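Local structure of hydrogenase expression/formation protein HypE (Desulfovibrio vulgaris subsp. vulgaris, 2Z1U) at residues G317-E322 against R329-L334; V217-T222 against A234-A239; D25-H30 against C94-E99. The protein binds ATP and magnesium and acts in the maturation of hydrogenases, probably as the ATP-dependent enzyme of the HypE family that helps make the cyanide ligands of the metal centre. One frame throughout, in Å; residues are numbered along the deposited sequence.

Contact 1 of 3, residues G317-E322 against R329-L334; sequences GQVVME and RLLSML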
loop_
_atom_site.group_PDB
_atom_site.type_symbol
_atom_site.label_atom_id
_atom_site.label_comp_id
_atom_site.label_asym_id
_atom_site.label_seq_id
_atom_site.Cartn_x
_atom_site.Cartn_y
_atom_site.Cartn_z
ATOM N N GLY A 317 23.439 1.642 -21.431
ATOM C CA GLY A 317 22.676 2.480 -20.529
ATOM C C GLY A 317 22.409 3.896 -20.997
ATOM O O GLY A 317 21.679 4.627 -20.337
ATOM N N GLN A 318 22.973 4.295 -22.134
ATOM C CA GLN A 318 22.806 5.671 -22.597
ATOM C C GLN A 318 21.644 5.842 -23.571
ATOM O O GLN A 318 21.257 4.910 -24.271
ATOM C CB GLN A 318 24.114 6.220 -23.197
ATOM C CG GLN A 318 25.205 6.446 -22.150
ATOM C CD GLN A 318 26.307 7.397 -22.627
ATOM O OE1 GLN A 318 26.930 7.184 -23.666
ATOM N NE2 GLN A 318 26.554 8.441 -21.847
ATOM N N VAL A 319 21.082 7.044 -23.595
ATOM C CA VAL A 319 19.950 7.346 -24.457
ATOM C C VAL A 319 20.321 8.531 -25.340
ATOM O O VAL A 319 20.514 9.639 -24.841
ATOM C CB VAL A 319 18.705 7.695 -23.636
ATOM C CG1 VAL A 319 17.544 8.061 -24.564
ATOM C CG2 VAL A 319 18.308 6.516 -22.727
ATOM N N VAL A 320 20.415 8.286 -26.643
ATOM C CA VAL A 320 20.765 9.343 -27.577
ATOM C C VAL A 320 19.667 9.735 -28.559
ATOM O O VAL A 320 19.101 8.896 -29.282
ATOM C CB VAL A 320 22.177 9.139 -28.235
ATOM C CG1 VAL A 320 22.698 7.707 -28.074
ATOM C CG2 VAL A 320 22.242 9.636 -29.689
ATOM N N MET A 321 19.358 11.026 -28.551
ATOM C CA MET A 321 18.288 11.564 -29.370
ATOM C C MET A 321 18.889 12.250 -30.571
ATOM O O MET A 321 19.734 13.164 -30.420
ATOM C CB MET A 321 17.437 12.554 -28.562
ATOM C CG MET A 321 16.202 13.069 -29.310
ATOM S SD MET A 321 15.023 13.931 -28.244
ATOM C CE MET A 321 15.880 15.463 -27.888
ATOM N N GLU A 322 18.489 11.802 -31.761
ATOM C CA GLU A 322 18.780 12.579 -32.959
ATOM C C GLU A 322 17.848 13.788 -32.942
ATOM O O GLU A 322 16.623 13.661 -32.928
ATOM C CB GLU A 322 18.597 11.780 -34.249
ATOM C CG GLU A 322 18.858 12.641 -35.464
ATOM C CD GLU A 322 18.681 11.917 -36.775
ATOM O OE1 GLU A 322 18.702 10.669 -36.765
ATOM O OE2 GLU A 322 18.513 12.600 -37.810
ATOM N N ARG A 329 21.636 14.869 -29.004
ATOM C CA ARG A 329 21.522 15.252 -27.608
ATOM C C ARG A 329 21.483 13.989 -26.767
ATOM O O ARG A 329 20.658 13.086 -26.996
ATOM C CB ARG A 329 20.273 16.124 -27.372
ATOM C CG ARG A 329 19.594 15.916 -26.030
ATOM C CD ARG A 329 19.350 17.211 -25.282
ATOM N NE ARG A 329 18.071 17.778 -25.655
ATOM C CZ ARG A 329 16.991 17.854 -24.873
ATOM N NH1 ARG A 329 17.005 17.440 -23.604
ATOM N NH2 ARG A 329 15.891 18.389 -25.388
ATOM N N LEU A 330 22.378 13.925 -25.788
ATOM C CA LEU A 330 22.347 12.854 -24.796
ATOM C C LEU A 330 21.244 13.168 -23.791
ATOM O O LEU A 330 21.240 14.243 -23.195
ATOM C CB LEU A 330 23.726 12.737 -24.117
ATOM C CG LEU A 330 23.939 11.621 -23.093
ATOM C CD1 LEU A 330 23.762 10.226 -23.694
ATOM C CD2 LEU A 330 25.312 11.768 -22.425
ATOM N N LEU A 331 20.293 12.245 -23.630
ATOM C CA LEU A 331 19.245 12.388 -22.623
ATOM C C LEU A 331 19.649 11.654 -21.349
ATOM O O LEU A 331 19.372 10.466 -21.207
ATOM C CB LEU A 331 17.894 11.830 -23.130
ATOM C CG LEU A 331 17.236 12.399 -24.397
ATOM C CD1 LEU A 331 15.848 11.725 -24.656
ATOM C CD2 LEU A 331 17.093 13.905 -24.306
ATOM N N SER A 332 20.283 12.356 -20.418
ATOM C CA SER A 332 20.670 11.753 -19.140
ATOM C C SER A 332 19.589 11.951 -18.090
ATOM O O SER A 332 18.659 12.725 -18.300
ATOM C CB SER A 332 22.002 12.328 -18.656
ATOM O OG SER A 332 22.993 12.170 -19.652
ATOM N N MET A 333 19.698 11.232 -16.972
ATOM C CA MET A 333 18.812 11.372 -15.828
ATOM C C MET A 333 19.007 12.737 -15.129
ATOM O O MET A 333 20.116 13.298 -15.106
ATOM C CB MET A 333 18.935 10.253 -14.826
ATOM C CG MET A 333 18.257 8.933 -15.216
ATOM S SD MET A 333 18.233 7.722 -13.852
ATOM C CE MET A 333 17.875 6.213 -14.739
ATOM N N LEU A 334 17.882 13.233 -14.507
ATOM C CA LEU A 334 17.635 14.591 -13.896
ATOM C C LEU A 334 18.795 15.083 -13.037
ATOM O O LEU A 334 20.007 15.017 -13.248
ATOM C CB LEU A 334 16.366 14.490 -13.048
ATOM C CG LEU A 334 15.082 14.113 -13.790
ATOM C CD1 LEU A 334 13.975 13.812 -12.791
ATOM C CD2 LEU A 334 14.671 15.240 -14.723
HETATM O O HOH W 1 21.725 8.590 -21.355
#
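The carbonyl oxygen of Val319 accepts the backbone N-H of Leu331 at 2.9 Å, while the CD1 methyl of Leu330 rests against the same oxygen. On the other side of the same pair the direct bond is replaced by a water, which accepts from Val319 N at 2.8 Å and donates to Leu331 O. Two residues along, Met321 and Arg329 form an antiparallel hydrogen-bonded pair: Met321 N gives its proton to Arg329 O and Arg329 N returns one to Met321 O, both at 2.9 Å. Val320 and Leu330 between them are a non-hydrogen-bonded pair.

Met321 and Arg329 run side by side from one face of the sheet. With CG of Met321 anti to its backbone N (chi1 -174°) and the chain bent at the thioether, the CE methyl comes to lie over one face of the Arg329 guanidinium, 3.8 Å from NH2. The same methyl touches Leu331 CD2 at 4.1 Å, and CG1 of Val319 meets the other branch of Leu331, CD1. On the face of Val320, both methyls of Leu330 reach the amide end of Gln318, which crosses it at a slant, NE2 3.6 Å from Leu330 CD2; OE1 of that amide is bonded to Arg315 N. NH1 of Arg329 makes a salt bridge with Asp264. The main-chain bonds set the pairing of this hairpin whatever the side chains are, while Met321 CE shields one face of the Arg329 guanidinium without competing for its N-H groups, leaving NH1 to Asp264.

Contact 2 of 3, residues V217-T222 against A234-A239; sequences VLRDPT and AGQSQA. With MG (magnesium ion), chain C; ATP (adenosine-5'-triphosphate), chain D.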
loop_
_atom_site.group_PDB
_atom_site.type_symbol
_atom_site.label_atom_id
_atom_site.label_comp_id
_atom_site.label_asym_id
_atom_site.label_seq_id
_atom_site.Cartn_x
_atom_site.Cartn_y
_atom_site.Cartn_z
ATOM N N VAL A 217 9.502 -5.051 -23.578
ATOM C CA VAL A 217 9.430 -4.093 -22.457
ATOM C C VAL A 217 8.181 -3.217 -22.505
ATOM O O VAL A 217 7.793 -2.719 -23.564
ATOM C CB VAL A 217 10.654 -3.126 -22.379
ATOM C CG1 VAL A 217 10.766 -2.510 -20.963
ATOM C CG2 VAL A 217 11.947 -3.831 -22.752
ATOM N N LEU A 218 7.566 -3.037 -21.340
ATOM C CA LEU A 218 6.531 -2.033 -21.142
ATOM C C LEU A 218 6.934 -1.219 -19.925
ATOM O O LEU A 218 7.385 -1.781 -18.923
ATOM C CB LEU A 218 5.153 -2.687 -20.888
ATOM C CG LEU A 218 4.511 -3.575 -21.963
ATOM C CD1 LEU A 218 3.312 -4.371 -21.386
ATOM C CD2 LEU A 218 4.089 -2.783 -23.205
ATOM N N ARG A 219 6.801 0.100 -20.013
ATOM C CA ARG A 219 7.006 0.955 -18.834
ATOM C C ARG A 219 6.212 2.247 -18.999
ATOM O O ARG A 219 6.063 2.752 -20.115
ATOM C CB ARG A 219 8.503 1.251 -18.583
ATOM C CG ARG A 219 8.757 1.997 -17.261
ATOM C CD ARG A 219 10.077 1.642 -16.654
ATOM N NE ARG A 219 10.174 0.229 -16.271
ATOM C CZ ARG A 219 11.327 -0.365 -15.957
ATOM N NH1 ARG A 219 12.454 0.341 -15.956
ATOM N NH2 ARG A 219 11.362 -1.651 -15.622
ATOM N N ASP A 220 5.754 2.804 -17.880
ATOM C CA ASP A 220 5.004 4.055 -17.906
ATOM C C ASP A 220 5.937 5.211 -17.525
ATOM O O ASP A 220 6.540 5.203 -16.451
ATOM C CB ASP A 220 3.790 3.966 -16.965
ATOM C CG ASP A 220 4.169 3.536 -15.592
ATOM O OD1 ASP A 220 5.165 2.792 -15.428
ATOM O OD2 ASP A 220 3.500 3.963 -14.648
ATOM N N PRO A 221 6.118 6.187 -18.440
ATOM C CA PRO A 221 7.028 7.316 -18.130
ATOM C C PRO A 221 6.414 8.324 -17.164
ATOM O O PRO A 221 5.920 9.387 -17.583
ATOM C CB PRO A 221 7.303 7.944 -19.503
ATOM C CG PRO A 221 6.045 7.617 -20.318
ATOM C CD PRO A 221 5.519 6.292 -19.785
ATOM N N THR A 222 6.452 7.970 -15.879
ATOM C CA THR A 222 5.918 8.797 -14.813
ATOM C C THR A 222 7.021 9.743 -14.331
ATOM O O THR A 222 7.448 10.584 -15.099
ATOM C CB THR A 222 5.265 7.946 -13.668
ATOM O OG1 THR A 222 6.198 6.980 -13.161
ATOM C CG2 THR A 222 4.054 7.222 -14.180
ATOM N N ALA A 234 17.446 1.181 -20.980
ATOM C CA ALA A 234 18.791 1.037 -21.543
ATOM C C ALA A 234 19.783 0.434 -20.531
ATOM O O ALA A 234 20.565 -0.454 -20.883
ATOM C CB ALA A 234 19.295 2.367 -22.103
ATOM N N GLY A 235 19.737 0.905 -19.284
ATOM C CA GLY A 235 20.595 0.393 -18.216
ATOM C C GLY A 235 20.326 -1.054 -17.821
ATOM O O GLY A 235 21.257 -1.850 -17.707
ATOM N N GLN A 236 19.054 -1.400 -17.634
ATOM C CA GLN A 236 18.651 -2.767 -17.281
ATOM C C GLN A 236 18.944 -3.729 -18.424
ATOM O O GLN A 236 19.296 -4.876 -18.186
ATOM C CB GLN A 236 17.155 -2.838 -16.946
ATOM C CG GLN A 236 16.768 -2.165 -15.634
ATOM C CD GLN A 236 15.348 -2.462 -15.216
ATOM O OE1 GLN A 236 15.123 -3.223 -14.278
ATOM N NE2 GLN A 236 14.388 -1.840 -15.874
ATOM N N SER A 237 18.768 -3.269 -19.659
ATOM C CA SER A 237 19.003 -4.114 -20.832
ATOM C C SER A 237 20.447 -4.036 -21.331
ATOM O O SER A 237 20.832 -4.760 -22.245
ATOM C CB SER A 237 18.029 -3.769 -21.961
ATOM O OG SER A 237 16.684 -3.937 -21.533
ATOM N N GLN A 238 21.241 -3.157 -20.729
ATOM C CA GLN A 238 22.639 -2.950 -21.162
ATOM C C GLN A 238 22.749 -2.712 -22.665
ATOM O O GLN A 238 23.511 -3.369 -23.375
ATOM C CB GLN A 238 23.545 -4.097 -20.693
ATOM C CG GLN A 238 23.736 -4.110 -19.184
ATOM C CD GLN A 238 24.536 -2.910 -18.715
ATOM O OE1 GLN A 238 25.731 -2.807 -18.994
ATOM N NE2 GLN A 238 23.880 -1.992 -18.013
ATOM N N ALA A 239 21.960 -1.754 -23.132
ATOM C CA ALA A 239 21.914 -1.404 -24.537
ATOM C C ALA A 239 21.829 0.106 -24.622
ATOM O O ALA A 239 21.857 0.797 -23.611
ATOM C CB ALA A 239 20.705 -2.055 -25.205
HETATM MG MG MG C . 5.796 2.517 -13.670
HETATM P PG ATP D . 6.670 6.172 -10.128
HETATM O O1G ATP D . 6.586 5.901 -8.614
HETATM O O2G ATP D . 7.591 7.311 -10.439
HETATM O O3G ATP D . 5.321 6.267 -10.827
HETATM P PB ATP D . 7.243 3.378 -10.717
HETATM O O1B ATP D . 6.253 3.176 -9.551
HETATM O O2B ATP D . 6.975 2.654 -12.001
HETATM O O3B ATP D . 7.422 4.962 -10.883
HETATM P PA ATP D . 9.451 3.429 -8.919
HETATM O O1A ATP D . 10.393 4.525 -9.411
HETATM O O2A ATP D . 8.536 3.902 -7.824
HETATM O O3A ATP D . 8.663 2.812 -10.215
HETATM O "O5'" ATP D . 10.229 2.128 -8.504
HETATM C "C5'" ATP D . 11.383 1.663 -9.218
HETATM C "C4'" ATP D . 11.745 0.313 -8.637
HETATM O "O4'" ATP D . 12.214 0.551 -7.295
HETATM C "C3'" ATP D . 10.551 -0.620 -8.525
HETATM O "O3'" ATP D . 10.999 -1.957 -8.823
HETATM C "C2'" ATP D . 10.133 -0.547 -7.053
HETATM O "O2'" ATP D . 9.605 -1.805 -6.628
HETATM C "C1'" ATP D . 11.457 -0.216 -6.337
HETATM N N9 ATP D . 11.282 0.623 -5.121
HETATM C C8 ATP D . 11.018 1.936 -5.064
HETATM N N7 ATP D . 10.948 2.350 -3.777
HETATM C C5 ATP D . 11.135 1.253 -3.020
HETATM C C6 ATP D . 11.175 0.963 -1.566
HETATM N N6 ATP D . 10.958 1.962 -0.683
HETATM N N1 ATP D . 11.414 -0.289 -1.192
HETATM C C2 ATP D . 11.619 -1.309 -2.047
HETATM N N3 ATP D . 11.607 -1.102 -3.386
HETATM C C4 ATP D . 11.375 0.136 -3.894
HETATM O O HOH W 2 7.677 4.077 -14.217
#
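The magnesium-ATP site at the subunit interface borders this contact, in which Arg219, at the end of strand 217-219, reaches Gln236 on the last turn of helix 225-237. Gln236 approaches the edge of the guanidinium near its plane, the amide turned 37° from it. The arginine chain leaves with CG anti to the backbone N (chi1 -173°) and bends twice further out; its NE makes a salt bridge with Asp41 of the second subunit, and NH1 one with Glu232.

The next residue enters the site itself. OD1 of Asp220 binds magnesium at 1.9 Å, beside O2B of the ATP at 2.0 Å and a water; Asp81 of the same chain and Asp41 of the second subunit also bind the metal. Because Arg219 pairs with Asp41 of the second subunit, it is a second-shell residue that may hold that carboxylate in place. Pro221 centres an inverse gamma turn, after which Thr222 OG1 donates to O3G of the ATP at 2.6 Å. Helix 225-237 ends in a Schellman motif, Ala239 N bonding to Ala234 O at 2.9 Å, with Gln238 as the residue of positive phi. Carboxylates from both subunits gathered round magnesium and the triphosphate are characteristic of the dimeric PurM-like ATP site.

Contact 3 of 3, residues D25-H30 against C94-E99; sequences DLFLRH and CGFILE. With ATP (adenosine-5'-triphosphate), chain B.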
loop_
_atom_site.group_PDB
_atom_site.type_symbol
_atom_site.label_atom_id
_atom_site.label_comp_id
_atom_site.label_asym_id
_atom_site.label_seq_id
_atom_site.Cartn_x
_atom_site.Cartn_y
_atom_site.Cartn_z
ATOM N N ASP A 25 -20.247 3.596 5.025
ATOM C CA ASP A 25 -21.136 4.542 4.346
ATOM C C ASP A 25 -20.482 5.265 3.177
ATOM O O ASP A 25 -21.176 5.752 2.293
ATOM C CB ASP A 25 -21.718 5.558 5.331
ATOM C CG ASP A 25 -22.589 4.915 6.408
ATOM O OD1 ASP A 25 -22.839 3.685 6.370
ATOM O OD2 ASP A 25 -23.021 5.656 7.308
ATOM N N LEU A 26 -19.153 5.351 3.171
ATOM C CA LEU A 26 -18.472 6.028 2.075
ATOM C C LEU A 26 -17.702 5.070 1.181
ATOM O O LEU A 26 -18.033 4.925 0.003
ATOM C CB LEU A 26 -17.543 7.141 2.581
ATOM C CG LEU A 26 -16.779 7.920 1.494
ATOM C CD1 LEU A 26 -17.728 8.680 0.562
ATOM C CD2 LEU A 26 -15.769 8.860 2.115
ATOM N N PHE A 27 -16.680 4.426 1.746
ATOM C CA PHE A 27 -15.756 3.605 0.954
ATOM C C PHE A 27 -16.448 2.394 0.332
ATOM O O PHE A 27 -16.395 2.220 -0.884
ATOM C CB PHE A 27 -14.526 3.187 1.777
ATOM C CG PHE A 27 -13.667 4.345 2.214
ATOM C CD1 PHE A 27 -13.014 5.150 1.272
ATOM C CD2 PHE A 27 -13.483 4.619 3.569
ATOM C CE1 PHE A 27 -12.216 6.226 1.676
ATOM C CE2 PHE A 27 -12.685 5.696 3.982
ATOM C CZ PHE A 27 -12.054 6.499 3.036
ATOM N N LEU A 28 -17.113 1.581 1.159
ATOM C CA LEU A 28 -17.856 0.409 0.676
ATOM C C LEU A 28 -18.958 0.779 -0.303
ATOM O O LEU A 28 -19.221 0.044 -1.256
ATOM C CB LEU A 28 -18.481 -0.373 1.841
ATOM C CG LEU A 28 -17.659 -1.558 2.326
ATOM C CD1 LEU A 28 -16.254 -1.123 2.787
ATOM C CD2 LEU A 28 -18.420 -2.297 3.423
ATOM N N ARG A 29 -19.599 1.918 -0.066
ATOM C CA ARG A 29 -20.684 2.360 -0.933
ATOM C C ARG A 29 -20.168 2.566 -2.353
ATOM O O ARG A 29 -20.750 2.062 -3.315
ATOM C CB ARG A 29 -21.323 3.636 -0.394
ATOM C CG ARG A 29 -22.683 3.946 -1.005
ATOM C CD ARG A 29 -23.313 5.173 -0.360
ATOM N NE ARG A 29 -23.023 6.367 -1.155
ATOM C CZ ARG A 29 -22.213 7.362 -0.793
ATOM N NH1 ARG A 29 -21.598 7.352 0.384
ATOM N NH2 ARG A 29 -22.038 8.392 -1.612
ATOM N N HIS A 30 -19.059 3.290 -2.477
ATOM C CA HIS A 30 -18.474 3.581 -3.789
ATOM C C HIS A 30 -17.703 2.426 -4.436
ATOM O O HIS A 30 -17.684 2.304 -5.670
ATOM C CB HIS A 30 -17.583 4.825 -3.713
ATOM C CG HIS A 30 -18.347 6.108 -3.626
ATOM N ND1 HIS A 30 -18.733 6.816 -4.743
ATOM C CD2 HIS A 30 -18.805 6.808 -2.561
ATOM C CE1 HIS A 30 -19.395 7.897 -4.370
ATOM N NE2 HIS A 30 -19.453 7.916 -3.051
ATOM N N CYS A 94 -6.400 0.019 -1.029
ATOM C CA CYS A 94 -6.172 1.457 -0.864
ATOM C C CYS A 94 -5.907 1.817 0.592
ATOM O O CYS A 94 -6.622 1.395 1.480
ATOM C CB CYS A 94 -7.336 2.287 -1.408
ATOM S SG CYS A 94 -8.918 1.850 -0.733
ATOM N N GLY A 95 -4.875 2.613 0.820
ATOM C CA GLY A 95 -4.527 3.069 2.146
ATOM C C GLY A 95 -4.605 4.580 2.125
ATOM O O GLY A 95 -3.808 5.236 1.455
ATOM N N PHE A 96 -5.605 5.127 2.807
ATOM C CA PHE A 96 -5.780 6.578 2.920
ATOM C C PHE A 96 -5.020 7.102 4.124
ATOM O O PHE A 96 -5.070 6.503 5.202
ATOM C CB PHE A 96 -7.272 6.953 3.049
ATOM C CG PHE A 96 -8.022 6.943 1.743
ATOM C CD1 PHE A 96 -8.454 5.739 1.178
ATOM C CD2 PHE A 96 -8.275 8.127 1.066
ATOM C CE1 PHE A 96 -9.151 5.730 -0.034
ATOM C CE2 PHE A 96 -8.963 8.128 -0.146
ATOM C CZ PHE A 96 -9.406 6.934 -0.695
ATOM N N ILE A 97 -4.301 8.205 3.923
ATOM C CA ILE A 97 -3.754 8.997 5.030
ATOM C C ILE A 97 -4.372 10.393 4.945
ATOM O O ILE A 97 -4.192 11.099 3.955
ATOM C CB ILE A 97 -2.205 9.053 5.010
ATOM C CG1 ILE A 97 -1.634 7.623 5.079
ATOM C CG2 ILE A 97 -1.679 9.916 6.187
ATOM C CD1 ILE A 97 -0.139 7.502 4.763
ATOM N N LEU A 98 -5.121 10.775 5.976
ATOM C CA LEU A 98 -5.944 11.978 5.897
ATOM C C LEU A 98 -5.646 12.957 7.014
ATOM O O LEU A 98 -5.357 12.559 8.149
ATOM C CB LEU A 98 -7.425 11.601 5.921
ATOM C CG LEU A 98 -7.934 10.686 4.796
ATOM C CD1 LEU A 98 -9.280 10.048 5.170
ATOM C CD2 LEU A 98 -8.035 11.456 3.491
ATOM N N GLU A 99 -5.716 14.242 6.675
ATOM C CA GLU A 99 -5.518 15.315 7.643
ATOM C C GLU A 99 -6.834 15.656 8.348
ATOM O O GLU A 99 -7.856 15.901 7.691
ATOM C CB GLU A 99 -4.948 16.559 6.946
ATOM C CG GLU A 99 -4.620 17.691 7.912
ATOM C CD GLU A 99 -4.019 18.908 7.250
ATOM O OE1 GLU A 99 -3.295 19.648 7.956
ATOM O OE2 GLU A 99 -4.271 19.141 6.049
HETATM P PG ATP B . -5.966 -1.114 12.178
HETATM O O1G ATP B . -5.805 -0.285 10.891
HETATM O O2G ATP B . -6.621 -0.326 13.271
HETATM O O3G ATP B . -4.706 -1.845 12.619
HETATM P PB ATP B . -7.233 -3.310 10.744
HETATM O O1B ATP B . -6.213 -2.884 9.669
HETATM O O2B ATP B . -7.267 -4.752 11.150
HETATM O O3B ATP B . -7.051 -2.290 11.966
HETATM P PA ATP B . -9.186 -1.524 9.691
HETATM O O1A ATP B . -9.888 -0.885 10.887
HETATM O O2A ATP B . -8.085 -0.664 9.137
HETATM O O3A ATP B . -8.692 -3.023 10.130
HETATM O "O5'" ATP B . -10.205 -1.955 8.574
HETATM C "C5'" ATP B . -11.498 -2.494 8.881
HETATM C "C4'" ATP B . -12.110 -2.942 7.571
HETATM O "O4'" ATP B . -12.381 -1.748 6.810
HETATM C "C3'" ATP B . -11.164 -3.789 6.738
HETATM O "O3'" ATP B . -11.938 -4.810 6.079
HETATM C "C2'" ATP B . -10.602 -2.829 5.684
HETATM O "O2'" ATP B . -10.346 -3.529 4.465
HETATM C "C1'" ATP B . -11.737 -1.799 5.520
HETATM N N9 ATP B . -11.254 -0.429 5.199
HETATM C C8 ATP B . -10.685 0.454 6.033
HETATM N N7 ATP B . -10.398 1.605 5.381
HETATM C C5 ATP B . -10.764 1.411 4.100
HETATM C C6 ATP B . -10.733 2.216 2.856
HETATM N N6 ATP B . -10.204 3.459 2.881
HETATM N N1 ATP B . -11.222 1.665 1.750
HETATM C C2 ATP B . -11.742 0.423 1.688
HETATM N N3 ATP B . -11.809 -0.353 2.796
HETATM C C4 ATP B . -11.342 0.099 3.988
#
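Phe27 of helix 17-31 and Phe96 of strand 87-99 meet at an oblique angle, their planes 43° apart and their centroids separated by 4.9 Å. The touching is done by one corner of Phe27: its CE1 stands over a face of the Phe96 ring, displaced toward the rim, and comes within 3.5 Å of Phe96 CE1. CZ of Phe96 lies 3.7 Å from Phe27 CE1. In both residues CG is anti to the carbonyl carbon (chi1 -64° in Phe27, -79° in Phe96), which sends each ring from its backbone into the gap between helix and strand.

The exocyclic N6 of the ATP adenine reaches both rings. It sits over the centre of one face of Phe27, 3.3 Å above the ring plane, and approaches CD1 of Phe96, also at 3.3 Å, from an oblique direction. Cys94, two residues before Phe96 on the strand, turns its SG to adenine N1 at 3.4 Å, while CB of Phe27 lies 3.6 Å from N1.

This is the adenine end of the nucleotide pocket in the PurM-like N-terminal domain, where strand 87-99 runs inside a four-stranded mixed sheet between strands 141-151 and 124-133. Thr130 on the latter packs against Phe27 and bonds to ATP through OG1. Thr222 and Arg223 of the second subunit also bond to this nucleotide, so the site draws on both chains.

Val111 and Met114 of helix 104-121 pack on Phe27 and Phe96 respectively, and Met141 and Ile143 of strand 141-151 pack on Phe96.

Contact 3 is buried, an aromatic meeting of helix and strand that grips a base, whereas contacts 1 and 2 are only partly buried. Contact 1 owes its hold to main-chain bonds at the edge of the seven-stranded mixed sheet; contact 2 is polar, where the opposite outer strand of that sheet nears magnesium and phosphate. These two touch: Gly317 N lies 2.8 Å from Ala239 O, a probable hydrogen bond, and the methyl of Ala234 packs on Gly317. Contact 3 lies across the chain's centre, its nearest atoms about 17 Å from contact 2. Contacts 2 and 3 border separate ATP molecules, each shared with the second subunit, one at the triphosphate and the other at adenine.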